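Local coordinates for putative cytoplasmic protein (Enterobacter cloacae, PDB 4HFL) that probably acts as a peptidoglycan amidase, a toxic effector delivered into rival bacteria by the type VI secretion system and held in check by a partner immunity protein, at residues 36-39 and 40-44; 65-69 and 70-74; 100-103 and 104-108. All coordinates share one frame; numbering follows the deposited sequence.

Three helix ends are compared here, in chain order: contact 1 at the end of helix 35-42, contact 2 where helix 59-69 runs into a loop, and contact 3 at the end of helix 95-106. Contacts 2 and 3 lie about 13 Å apart, centre to centre, and pack directly, with Leu-67 CD1 3.8 Å from Phe-101 CE2; both belong to the Tae4 amidase region of the chain. The centres of contacts 1 and 3 are about 26 Å apart, on opposite sides of the chain's centre, but contact 1 meets contact 2 through Leu-42 and Tyr-65. Helix 59-69 therefore bridges the outlying helix 35-42 and helix 95-106, which also packs on strands 126-133 and 166-174 of the four-stranded antiparallel sheet.

Contact 1: residues 36-39 and 40-44; sequences EQVG and KLLGG
Lys-40 packs back over the preceding turn of helix 35-42, at a C-terminal end closed by a glycine. Its CB lies 3.3 Å from Glu-36 O, and CG stays beside the same carbonyl. A bend at chi2 (52°) then folds the chain over that oxygen and brings CD within 3.1 Å of Glu-36 O. NZ finishes beyond this turn, hydrogen-bonded to Gln-47 and salt-bridged to Asp-51. Two backbone bonds of this turn are nearly straight, Lys-40 N to Glu-36 O and Leu-42 N to Val-38 O, each N-H...O angle being 166°, whereas the bond from Leu-41 N to Val-38 O is weak. Gly-43 is the first residue to leave helical geometry, at positive phi, but its N still bonds to Gly-39 O at 2.9 Å. That carbonyl also accepts from the side-chain amide of Gln-47, so a polar atom of the last turn has two donors. On the buried face Val-38 and Leu-42 lie side by side and point the same way, Leu-42 going on to touch Ile-61 and Tyr-65 of helix 59-69. Chi1 of 168° sets Val-38 CG1 anti to its own N, and this methyl meets Leu-42 CD1 at 3.6 Å.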
loop_
_atom_site.group_PDB
_atom_site.type_symbol
_atom_site.label_atom_id
_atom_site.label_comp_id
_atom_site.label_asym_id
_atom_site.label_seq_id
_atom_site.Cartn_x
_atom_site.Cartn_y
_atom_site.Cartn_z
ATOM N N GLU A 36 -3.602 -4.223 -14.619
ATOM C CA GLU A 36 -3.986 -5.375 -15.426
ATOM C C GLU A 36 -2.865 -6.418 -15.458
ATOM O O GLU A 36 -3.129 -7.617 -15.433
ATOM C CB GLU A 36 -4.461 -4.960 -16.831
ATOM C CG GLU A 36 -3.830 -3.686 -17.408
ATOM C CD GLU A 36 -4.517 -2.389 -16.957
ATOM O OE1 GLU A 36 -5.765 -2.284 -17.029
ATOM O OE2 GLU A 36 -3.794 -1.461 -16.541
ATOM N N GLN A 37 -1.618 -5.952 -15.469
ATOM C CA GLN A 37 -0.456 -6.837 -15.353
ATOM C C GLN A 37 -0.359 -7.486 -13.957
ATOM O O GLN A 37 0.072 -8.649 -13.816
ATOM C CB GLN A 37 0.828 -6.067 -15.687
ATOM C CG GLN A 37 1.050 -5.801 -17.174
ATOM C CD GLN A 37 1.382 -7.060 -17.948
ATOM O OE1 GLN A 37 0.497 -7.843 -18.295
ATOM N NE2 GLN A 37 2.664 -7.263 -18.227
ATOM N N VAL A 38 -0.772 -6.728 -12.938
ATOM C CA VAL A 38 -0.848 -7.222 -11.560
ATOM C C VAL A 38 -1.855 -8.372 -11.455
ATOM O O VAL A 38 -1.599 -9.369 -10.778
ATOM C CB VAL A 38 -1.220 -6.085 -10.565
ATOM C CG1 VAL A 38 -1.582 -6.637 -9.203
ATOM C CG2 VAL A 38 -0.075 -5.077 -10.435
ATOM N N GLY A 39 -2.997 -8.236 -12.125
ATOM C CA GLY A 39 -3.974 -9.314 -12.152
ATOM C C GLY A 39 -3.455 -10.497 -12.944
ATOM O O GLY A 39 -3.500 -11.649 -12.495
ATOM N N LYS A 40 -2.940 -10.193 -14.130
ATOM C CA LYS A 40 -2.330 -11.178 -15.001
ATOM C C LYS A 40 -1.201 -11.949 -14.317
ATOM O O LYS A 40 -0.819 -13.025 -14.776
ATOM C CB LYS A 40 -1.827 -10.496 -16.274
ATOM C CG LYS A 40 -2.831 -10.514 -17.438
ATOM C CD LYS A 40 -4.212 -9.993 -17.073
ATOM C CE LYS A 40 -5.224 -10.335 -18.149
ATOM N NZ LYS A 40 -5.740 -11.724 -17.999
ATOM N N LEU A 41 -0.679 -11.400 -13.219
ATOM C CA LEU A 41 0.355 -12.080 -12.432
ATOM C C LEU A 41 -0.205 -12.860 -11.237
ATOM O O LEU A 41 0.109 -14.033 -11.049
ATOM C CB LEU A 41 1.390 -11.076 -11.926
ATOM C CG LEU A 41 2.363 -11.697 -10.929
ATOM C CD1 LEU A 41 3.568 -12.232 -11.654
ATOM C CD2 LEU A 41 2.780 -10.716 -9.854
ATOM N N LEU A 42 -1.025 -12.193 -10.430
ATOM C CA LEU A 42 -1.530 -12.776 -9.190
ATOM C C LEU A 42 -2.608 -13.821 -9.429
ATOM O O LEU A 42 -2.969 -14.562 -8.512
ATOM C CB LEU A 42 -2.064 -11.680 -8.273
ATOM C CG LEU A 42 -0.976 -10.775 -7.696
ATOM C CD1 LEU A 42 -1.550 -9.525 -7.000
ATOM C CD2 LEU A 42 -0.104 -11.572 -6.738
ATOM N N GLY A 43 -3.113 -13.872 -10.663
ATOM C CA GLY A 43 -4.111 -14.849 -11.070
ATOM C C GLY A 43 -5.412 -14.804 -10.282
ATOM O O GLY A 43 -5.653 -13.861 -9.524
ATOM N N GLY A 44 -6.252 -15.821 -10.479
ATOM C CA GLY A 44 -7.451 -16.023 -9.676
ATOM C C GLY A 44 -8.516 -14.939 -9.716
ATOM O O GLY A 44 -8.733 -14.290 -10.750
#

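Contact 2: residues 65-69 and 70-74; sequences YVLNY and CGIPV
Leu-67 O is the acceptor on which the end of helix 59-69 closes, taking Ile-72 N at 2.8 Å and Cys-70 N at 3.3 Å from opposite faces of its carbonyl plane. The chain turns through Gly-71, whose positive phi (92°) favours glycine; this glycine turn at the C-terminal end of the helix leads into the loop before strand 82-84. Cys-70 N also makes a weak bond to Val-66 O, and the thiol sulfur SG lies 3.3 Å from that same oxygen. Across the turn, Leu-67 and Ile-72 cross at a slant, with CD2 of Leu-67 4.0 Å from CD1 of Ile-72, and both side chains go on to pack against helix 95-106. Asn-68 holds the start of the loop at Val-74. Its CG is anti to the carbonyl carbon (chi1 -85°), which lets OD1 reach across to Val-74 N over 2.9 Å in a nearly straight bond of 170°, the donor tilted from the amide plane. ND2 donates to Arg-90 O of strand 90-92, so both ends of the amide are used and its rotation is fixed. One water donates both to Asn-68 OD1 and to Val-74 O, the latter at 2.7 Å.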
loop_
_atom_site.group_PDB
_atom_site.type_symbol
_atom_site.label_atom_id
_atom_site.label_comp_id
_atom_site.label_asym_id
_atom_site.label_seq_id
_atom_site.Cartn_x
_atom_site.Cartn_y
_atom_site.Cartn_z
ATOM N N TYR A 65 -0.111 -8.073 -1.331
ATOM C CA TYR A 65 0.892 -9.085 -1.708
ATOM C C TYR A 65 2.155 -8.926 -0.843
ATOM O O TYR A 65 2.693 -9.913 -0.293
ATOM C CB TYR A 65 1.223 -8.992 -3.209
ATOM C CG TYR A 65 2.410 -9.836 -3.646
ATOM C CD1 TYR A 65 2.247 -11.168 -3.997
ATOM C CD2 TYR A 65 3.692 -9.295 -3.718
ATOM C CE1 TYR A 65 3.319 -11.943 -4.395
ATOM C CE2 TYR A 65 4.783 -10.074 -4.110
ATOM C CZ TYR A 65 4.587 -11.395 -4.450
ATOM O OH TYR A 65 5.658 -12.182 -4.849
ATOM N N VAL A 66 2.617 -7.680 -0.707
ATOM C CA VAL A 66 3.795 -7.402 0.125
ATOM C C VAL A 66 3.598 -7.900 1.551
ATOM O O VAL A 66 4.446 -8.625 2.086
ATOM C CB VAL A 66 4.141 -5.883 0.139
ATOM C CG1 VAL A 66 5.158 -5.559 1.231
ATOM C CG2 VAL A 66 4.663 -5.455 -1.230
ATOM N N LEU A 67 2.490 -7.505 2.171
ATOM C CA LEU A 67 2.224 -7.914 3.552
ATOM C C LEU A 67 2.099 -9.430 3.673
ATOM O O LEU A 67 2.641 -10.014 4.598
ATOM C CB LEU A 67 0.968 -7.245 4.087
ATOM C CG LEU A 67 1.062 -5.725 4.263
ATOM C CD1 LEU A 67 -0.279 -5.159 4.659
ATOM C CD2 LEU A 67 2.089 -5.396 5.312
ATOM N N ASN A 68 1.405 -10.066 2.730
ATOM C CA ASN A 68 1.191 -11.514 2.775
ATOM C C ASN A 68 2.491 -12.260 2.723
ATOM O O ASN A 68 2.674 -13.261 3.427
ATOM C CB ASN A 68 0.310 -11.984 1.595
ATOM C CG ASN A 68 -1.181 -11.854 1.881
ATOM O OD1 ASN A 68 -1.632 -12.061 3.016
ATOM N ND2 ASN A 68 -1.956 -11.506 0.846
ATOM N N TYR A 69 3.403 -11.799 1.873
ATOM C CA TYR A 69 4.637 -12.564 1.704
ATOM C C TYR A 69 5.773 -12.132 2.628
ATOM O O TYR A 69 6.844 -12.742 2.641
ATOM C CB TYR A 69 5.030 -12.632 0.227
ATOM C CG TYR A 69 4.145 -13.609 -0.517
ATOM C CD1 TYR A 69 4.525 -14.929 -0.684
ATOM C CD2 TYR A 69 2.910 -13.218 -1.015
ATOM C CE1 TYR A 69 3.704 -15.838 -1.353
ATOM C CE2 TYR A 69 2.088 -14.110 -1.685
ATOM C CZ TYR A 69 2.489 -15.416 -1.849
ATOM O OH TYR A 69 1.657 -16.295 -2.512
ATOM N N CYS A 70 5.513 -11.101 3.435
ATOM C CA CYS A 70 6.455 -10.676 4.468
ATOM C C CYS A 70 5.993 -11.144 5.852
ATOM O O CYS A 70 6.578 -10.776 6.869
ATOM C CB CYS A 70 6.634 -9.153 4.446
ATOM S SG CYS A 70 7.646 -8.599 3.061
ATOM N N GLY A 71 4.944 -11.958 5.887
ATOM C CA GLY A 71 4.536 -12.600 7.129
ATOM C C GLY A 71 3.497 -11.839 7.929
ATOM O O GLY A 71 3.386 -12.052 9.141
ATOM N N ILE A 72 2.759 -10.942 7.262
ATOM C CA ILE A 72 1.566 -10.335 7.831
ATOM C C ILE A 72 0.390 -10.759 6.949
ATOM O O ILE A 72 0.091 -10.121 5.928
ATOM C CB ILE A 72 1.670 -8.783 7.899
ATOM C CG1 ILE A 72 2.751 -8.351 8.907
ATOM C CG2 ILE A 72 0.318 -8.148 8.261
ATOM C CD1 ILE A 72 3.041 -6.851 8.913
ATOM N N PRO A 73 -0.287 -11.844 7.337
ATOM C CA PRO A 73 -1.347 -12.377 6.476
ATOM C C PRO A 73 -2.572 -11.473 6.505
ATOM O O PRO A 73 -3.041 -11.135 7.596
ATOM C CB PRO A 73 -1.644 -13.762 7.092
ATOM C CG PRO A 73 -1.227 -13.646 8.531
ATOM C CD PRO A 73 -0.098 -12.634 8.573
ATOM N N VAL A 74 -3.064 -11.060 5.336
ATOM C CA VAL A 74 -4.281 -10.237 5.283
ATOM C C VAL A 74 -5.443 -11.054 5.858
ATOM O O VAL A 74 -5.709 -12.167 5.389
ATOM C CB VAL A 74 -4.587 -9.762 3.842
ATOM C CG1 VAL A 74 -5.966 -9.109 3.747
ATOM C CG2 VAL A 74 -3.498 -8.800 3.349
HETATM O O HOH W 1 -4.295 -13.591 3.593
#

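Contact 3: residues 100-103 and 104-108; sequences AFLP and TVLGK
Segments 100-103 and 104-108 run on as one helical rod that kinks at Pro-103, whose N has no hydrogen to offer the turn before, and gives way at Gly-107, the first non-helical residue. Across the kink, Leu-102 O takes two donors: Leu-106 N at 2.9 Å, nearly along the C=O axis, and Val-105 N from above the carbonyl plane. Gly-107 N bonds to Pro-103 O from above its plane, while its own O approaches Pro-103 CA in a C-H...O contact. Gly-107 has positive phi (90°), which favours glycine.

Phe-101 O receives both donors of Thr-104. The backbone N of Thr-104 reaches it weakly, but the hydroxyl OG1 donates to it at 2.6 Å, in the carbonyl plane and on a lone pair. Chi1 of 74° places that hydroxyl between the Thr-104 backbone N and carbonyl carbon, folded back toward the preceding turn. This is a proline-kinked helix with a glycine at its C-terminal end, packed between helix 59-69 and the four-stranded antiparallel sheet.

Val-105 CG2 sits over one face of the Phe-101 ring as a CH-pi contact, 4.2 Å from the centroid and 17° off the normal. CG1 of the same valine lies 3.7 Å from Phe-101 CE1. The ring also meets Tyr-80 edge-to-face and touches Leu-67. Toward the sheet, Leu-102 and Leu-106 lie alongside each other and both touch Trp-173, with Leu-102 CD2 3.8 Å from Leu-106 CD1.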
loop_
_atom_site.group_PDB
_atom_site.type_symbol
_atom_site.label_atom_id
_atom_site.label_comp_id
_atom_site.label_asym_id
_atom_site.label_seq_id
_atom_site.Cartn_x
_atom_site.Cartn_y
_atom_site.Cartn_z
ATOM N N ALA A 100 -6.507 1.762 6.722
ATOM C CA ALA A 100 -6.999 1.438 8.070
ATOM C C ALA A 100 -6.282 0.229 8.679
ATOM O O ALA A 100 -6.019 0.182 9.879
ATOM C CB ALA A 100 -8.499 1.210 8.037
ATOM N N PHE A 101 -5.951 -0.745 7.838
ATOM C CA PHE A 101 -5.350 -1.984 8.293
ATOM C C PHE A 101 -3.954 -1.786 8.861
ATOM O O PHE A 101 -3.608 -2.384 9.881
ATOM C CB PHE A 101 -5.290 -2.978 7.142
ATOM C CG PHE A 101 -4.655 -4.292 7.504
ATOM C CD1 PHE A 101 -5.119 -5.029 8.587
ATOM C CD2 PHE A 101 -3.610 -4.803 6.745
ATOM C CE1 PHE A 101 -4.537 -6.256 8.919
ATOM C CE2 PHE A 101 -3.024 -6.035 7.064
ATOM C CZ PHE A 101 -3.487 -6.757 8.149
ATOM N N LEU A 102 -3.149 -0.964 8.196
ATOM C CA LEU A 102 -1.739 -0.840 8.577
ATOM C C LEU A 102 -1.440 -0.548 10.069
ATOM O O LEU A 102 -0.605 -1.231 10.671
ATOM C CB LEU A 102 -1.022 0.140 7.637
ATOM C CG LEU A 102 -0.789 -0.519 6.276
ATOM C CD1 LEU A 102 -0.428 0.504 5.208
ATOM C CD2 LEU A 102 0.317 -1.572 6.413
ATOM N N PRO A 103 -2.104 0.457 10.676
ATOM C CA PRO A 103 -1.756 0.681 12.087
ATOM C C PRO A 103 -2.160 -0.479 13.020
ATOM O O PRO A 103 -1.546 -0.665 14.074
ATOM C CB PRO A 103 -2.524 1.963 12.444
ATOM C CG PRO A 103 -3.623 2.056 11.435
ATOM C CD PRO A 103 -3.038 1.480 10.170
ATOM N N THR A 104 -3.154 -1.271 12.629
ATOM C CA THR A 104 -3.604 -2.365 13.494
ATOM C C THR A 104 -2.573 -3.471 13.585
ATOM O O THR A 104 -2.636 -4.296 14.494
ATOM C CB THR A 104 -4.931 -2.975 13.014
ATOM O OG1 THR A 104 -4.696 -3.770 11.845
ATOM C CG2 THR A 104 -5.939 -1.867 12.688
ATOM N N VAL A 105 -1.635 -3.502 12.637
ATOM C CA VAL A 105 -0.583 -4.527 12.650
ATOM C C VAL A 105 0.828 -3.973 12.897
ATOM O O VAL A 105 1.684 -4.665 13.451
ATOM C CB VAL A 105 -0.635 -5.434 11.383
ATOM C CG1 VAL A 105 -1.868 -6.325 11.437
ATOM C CG2 VAL A 105 -0.643 -4.599 10.092
ATOM N N LEU A 106 1.056 -2.713 12.532
ATOM C CA LEU A 106 2.369 -2.095 12.727
ATOM C C LEU A 106 2.455 -1.219 13.979
ATOM O O LEU A 106 3.561 -0.858 14.410
ATOM C CB LEU A 106 2.745 -1.252 11.507
ATOM C CG LEU A 106 2.700 -1.981 10.180
ATOM C CD1 LEU A 106 3.048 -1.034 9.027
ATOM C CD2 LEU A 106 3.679 -3.170 10.225
ATOM N N GLY A 107 1.304 -0.878 14.561
ATOM C CA GLY A 107 1.272 0.067 15.669
ATOM C C GLY A 107 1.118 1.483 15.136
ATOM O O GLY A 107 0.987 1.694 13.925
ATOM N N LYS A 108 1.128 2.467 16.026
ATOM C CA LYS A 108 0.991 3.845 15.578
ATOM C C LYS A 108 2.167 4.244 14.678
ATOM O O LYS A 108 3.312 3.788 14.870
ATOM C CB LYS A 108 0.847 4.797 16.770
ATOM C CG LYS A 108 0.353 6.200 16.359
ATOM C CD LYS A 108 0.146 7.100 17.570
ATOM C CE LYS A 108 -0.321 8.491 17.147
ATOM N NZ LYS A 108 -1.693 8.487 16.606
#